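Local coordinates for protein putative angiotensinogen (Lampetra fluviatilis, PDB 5INW) that is a serpin-family angiotensinogen that binds heparin, which promotes its inhibition of thrombin through a template mechanism, at the interface of chains A and B. Sequence-based numbering; all coordinates share one arbitrary frame. Chains: chain A, Putative angiotensinogen; chain B, C-terminal peptide of Putative angiotensinogen.

The interface of chains A and B. Residues chain A 106-110, 248, 308, 399, 406, 408-410; chain B 14, 16, 25-28.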
loop_
_atom_site.group_PDB
_atom_site.type_symbol
_atom_site.label_atom_id
_atom_site.label_comp_id
_atom_site.label_asym_id
_atom_site.label_seq_id
_atom_site.Cartn_x
_atom_site.Cartn_y
_atom_site.Cartn_z
ATOM N N ILE A 106 -4.140 -10.024 -4.095
ATOM C CA ILE A 106 -3.922 -8.641 -4.417
ATOM C C ILE A 106 -3.535 -7.932 -3.115
ATOM O O ILE A 106 -4.240 -8.063 -2.079
ATOM C CB ILE A 106 -5.188 -7.997 -5.027
ATOM C CG1 ILE A 106 -5.481 -8.587 -6.378
ATOM C CG2 ILE A 106 -5.014 -6.475 -5.221
ATOM C CD1 ILE A 106 -6.830 -8.152 -6.914
ATOM N N PHE A 107 -2.438 -7.180 -3.151
ATOM C CA PHE A 107 -1.944 -6.473 -1.956
ATOM C C PHE A 107 -0.957 -5.371 -2.268
ATOM O O PHE A 107 0.058 -5.592 -2.895
ATOM C CB PHE A 107 -1.310 -7.433 -0.972
ATOM C CG PHE A 107 -1.300 -6.894 0.408
ATOM C CD1 PHE A 107 -2.484 -6.620 1.051
ATOM C CD2 PHE A 107 -0.104 -6.638 1.081
ATOM C CE1 PHE A 107 -2.491 -6.116 2.338
ATOM C CE2 PHE A 107 -0.105 -6.094 2.347
ATOM C CZ PHE A 107 -1.300 -5.841 2.983
ATOM N N PHE A 108 -1.273 -4.175 -1.829
ATOM C CA PHE A 108 -0.458 -3.015 -2.109
ATOM C C PHE A 108 -0.758 -1.867 -1.145
ATOM O O PHE A 108 -1.823 -1.843 -0.561
ATOM C CB PHE A 108 -0.622 -2.598 -3.585
ATOM C CG PHE A 108 -2.019 -2.179 -3.996
ATOM C CD1 PHE A 108 -2.405 -0.809 -3.968
ATOM C CD2 PHE A 108 -2.935 -3.101 -4.476
ATOM C CE1 PHE A 108 -3.674 -0.392 -4.366
ATOM C CE2 PHE A 108 -4.211 -2.686 -4.874
ATOM C CZ PHE A 108 -4.568 -1.329 -4.834
ATOM N N SER A 109 0.176 -0.939 -0.957
ATOM C CA SER A 109 -0.037 0.254 -0.127
ATOM C C SER A 109 -0.200 1.507 -0.979
ATOM O O SER A 109 0.731 1.912 -1.662
ATOM C CB SER A 109 1.160 0.480 0.803
ATOM O OG SER A 109 1.073 1.793 1.386
ATOM N N PRO A 110 -1.366 2.141 -0.931
ATOM C CA PRO A 110 -1.520 3.422 -1.651
ATOM C C PRO A 110 -0.603 4.509 -1.182
ATOM O O PRO A 110 -0.120 5.248 -2.026
ATOM C CB PRO A 110 -2.982 3.820 -1.403
ATOM C CG PRO A 110 -3.692 2.555 -1.083
ATOM C CD PRO A 110 -2.659 1.663 -0.409
ATOM N N PHE A 248 4.152 -1.662 8.811
ATOM C CA PHE A 248 3.109 -1.650 9.830
ATOM C C PHE A 248 3.161 -2.914 10.679
ATOM O O PHE A 248 3.262 -4.024 10.129
ATOM C CB PHE A 248 1.752 -1.579 9.124
ATOM C CG PHE A 248 0.575 -1.988 9.976
ATOM C CD1 PHE A 248 0.074 -1.131 10.945
ATOM C CD2 PHE A 248 -0.051 -3.201 9.774
ATOM C CE1 PHE A 248 -0.997 -1.492 11.724
ATOM C CE2 PHE A 248 -1.137 -3.576 10.551
ATOM C CZ PHE A 248 -1.622 -2.711 11.512
ATOM N N MET A 308 -8.402 -3.638 10.662
ATOM C CA MET A 308 -8.569 -4.295 9.395
ATOM C C MET A 308 -10.046 -4.529 9.174
ATOM O O MET A 308 -10.712 -5.128 9.991
ATOM C CB MET A 308 -7.836 -5.627 9.351
ATOM C CG MET A 308 -7.922 -6.349 8.003
ATOM S SD MET A 308 -7.223 -8.032 8.052
ATOM C CE MET A 308 -5.487 -7.678 7.888
ATOM N N LEU A 399 1.918 -9.440 3.572
ATOM C CA LEU A 399 0.887 -9.436 4.603
ATOM C C LEU A 399 1.037 -10.697 5.423
ATOM O O LEU A 399 1.055 -11.761 4.871
ATOM C CB LEU A 399 -0.529 -9.341 3.995
ATOM C CG LEU A 399 -1.668 -9.387 5.028
ATOM C CD1 LEU A 399 -1.538 -8.264 6.064
ATOM C CD2 LEU A 399 -3.034 -9.342 4.350
ATOM N N THR A 406 -0.978 -8.382 12.914
ATOM C CA THR A 406 -0.706 -8.299 11.529
ATOM C C THR A 406 0.617 -7.562 11.341
ATOM O O THR A 406 0.850 -6.563 12.021
ATOM C CB THR A 406 -1.827 -7.518 10.809
ATOM O OG1 THR A 406 -3.073 -8.205 10.946
ATOM C CG2 THR A 406 -1.506 -7.319 9.347
ATOM N N ALA A 408 2.882 -6.003 8.099
ATOM C CA ALA A 408 2.736 -5.665 6.664
ATOM C C ALA A 408 3.830 -4.733 6.237
ATOM O O ALA A 408 4.025 -3.727 6.906
ATOM C CB ALA A 408 1.374 -5.041 6.354
ATOM N N LYS A 409 4.485 -5.050 5.113
ATOM C CA LYS A 409 5.546 -4.247 4.522
ATOM C C LYS A 409 5.083 -3.870 3.129
ATOM O O LYS A 409 4.431 -4.665 2.494
ATOM C CB LYS A 409 6.795 -5.092 4.340
ATOM C CG LYS A 409 7.569 -5.403 5.591
ATOM C CD LYS A 409 8.509 -6.616 5.413
ATOM C CE LYS A 409 8.670 -7.387 6.743
ATOM N NZ LYS A 409 8.674 -8.891 6.662
ATOM N N ALA A 410 5.471 -2.694 2.650
ATOM C CA ALA A 410 5.445 -2.371 1.225
ATOM C C ALA A 410 6.687 -1.603 0.840
ATOM O O ALA A 410 7.290 -0.962 1.668
ATOM C CB ALA A 410 4.211 -1.544 0.870
ATOM N N VAL B 14 -9.626 -7.085 1.910
ATOM C CA VAL B 14 -8.949 -6.748 3.146
ATOM C C VAL B 14 -8.481 -5.289 3.022
ATOM O O VAL B 14 -8.067 -4.882 1.971
ATOM C CB VAL B 14 -7.824 -7.776 3.413
ATOM C CG1 VAL B 14 -6.577 -7.440 2.641
ATOM C CG2 VAL B 14 -7.513 -7.878 4.870
ATOM N N ILE B 16 -6.530 -2.249 5.591
ATOM C CA ILE B 16 -5.928 -1.867 6.832
ATOM C C ILE B 16 -5.958 -0.351 6.810
ATOM O O ILE B 16 -5.392 0.251 5.894
ATOM C CB ILE B 16 -4.500 -2.412 6.897
ATOM C CG1 ILE B 16 -4.533 -3.912 7.081
ATOM C CG2 ILE B 16 -3.744 -1.779 8.048
ATOM C CD1 ILE B 16 -3.205 -4.573 6.883
ATOM N N ILE B 25 -4.072 2.200 4.219
ATOM C CA ILE B 25 -2.659 1.991 4.219
ATOM C C ILE B 25 -2.276 0.800 3.357
ATOM O O ILE B 25 -1.233 0.846 2.720
ATOM C CB ILE B 25 -2.194 1.759 5.666
ATOM C CG1 ILE B 25 -2.671 2.926 6.518
ATOM C CG2 ILE B 25 -0.667 1.641 5.756
ATOM C CD1 ILE B 25 -2.487 2.684 7.976
ATOM N N PHE B 26 -3.054 -0.281 3.434
ATOM C CA PHE B 26 -2.933 -1.407 2.540
ATOM C C PHE B 26 -4.307 -1.797 2.093
ATOM O O PHE B 26 -5.252 -1.633 2.826
ATOM C CB PHE B 26 -2.319 -2.625 3.231
ATOM C CG PHE B 26 -0.901 -2.425 3.702
ATOM C CD1 PHE B 26 0.159 -2.728 2.867
ATOM C CD2 PHE B 26 -0.639 -1.902 4.964
ATOM C CE1 PHE B 26 1.464 -2.522 3.291
ATOM C CE2 PHE B 26 0.652 -1.664 5.365
ATOM C CZ PHE B 26 1.706 -1.985 4.537
ATOM N N MET B 27 -4.397 -2.268 0.856
ATOM C CA MET B 27 -5.608 -2.748 0.251
ATOM C C MET B 27 -5.294 -4.051 -0.368
ATOM O O MET B 27 -4.214 -4.253 -0.937
ATOM C CB MET B 27 -6.019 -1.871 -0.937
ATOM C CG MET B 27 -6.644 -0.569 -0.553
ATOM S SD MET B 27 -6.813 0.629 -1.853
ATOM C CE MET B 27 -7.336 -0.411 -3.165
ATOM N N GLY B 28 -6.290 -4.914 -0.384
ATOM C CA GLY B 28 -6.177 -6.116 -1.177
ATOM C C GLY B 28 -7.299 -7.119 -1.057
ATOM O O GLY B 28 -8.370 -6.849 -0.487
#
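Strand 106-108 of chain A runs antiparallel to strand 24-30 of chain B, and A:Ser109 and the start of helix 110-122 continue along it. Strand 12-18 of B pairs antiparallel with strand 306-313 of A, and strands 238-251, 389-401 and 405-417 of A pack against the chain B strands. A:Phe108 and B:Met27 are joined by a reciprocal pair of backbone hydrogen bonds: A:Phe108 N donates to B:Met27 O at 3.1 Å, and B:Met27 N to A:Phe108 O at 3.0 Å, each nearly along its C=O axis. One residue on, the hydroxyl A:Ser109 OG, anti to its backbone N (chi1 167°), gives a third bond to B:Ile25 O at 2.8 Å, a side-chain bond that holds the chains together just past the end of strand 106-108.

Side chains alternate between two faces. On one, B:Phe26 puts its ring against A:Ala408, whose CB sits over the face 3.7 Å from the ring centroid. A:Phe107 crosses it obliquely, its tip CZ 3.4 Å from B:Phe26 CB, while A:Leu399 CB lies over the rim of one face of the A:Phe107 ring. B:Ile16 meets A:Phe248 tip to tip, B:Ile16 CG2 lying 4.0 Å from A:Phe248 CE2, over the rim of that ring. On the opposite face B:Met27 runs alongside A:Phe108 and bends at chi3 (42°), which turns its methyl CE to 3.4 Å from A:Phe108 CZ, while its SD lies 3.7 Å from A:Pro110 CG.

The contact stitches the C-terminal peptide, separated by reaction-loop cleavage, into the serpin's sheet core, so the cleaved molecule stays together as one folded body.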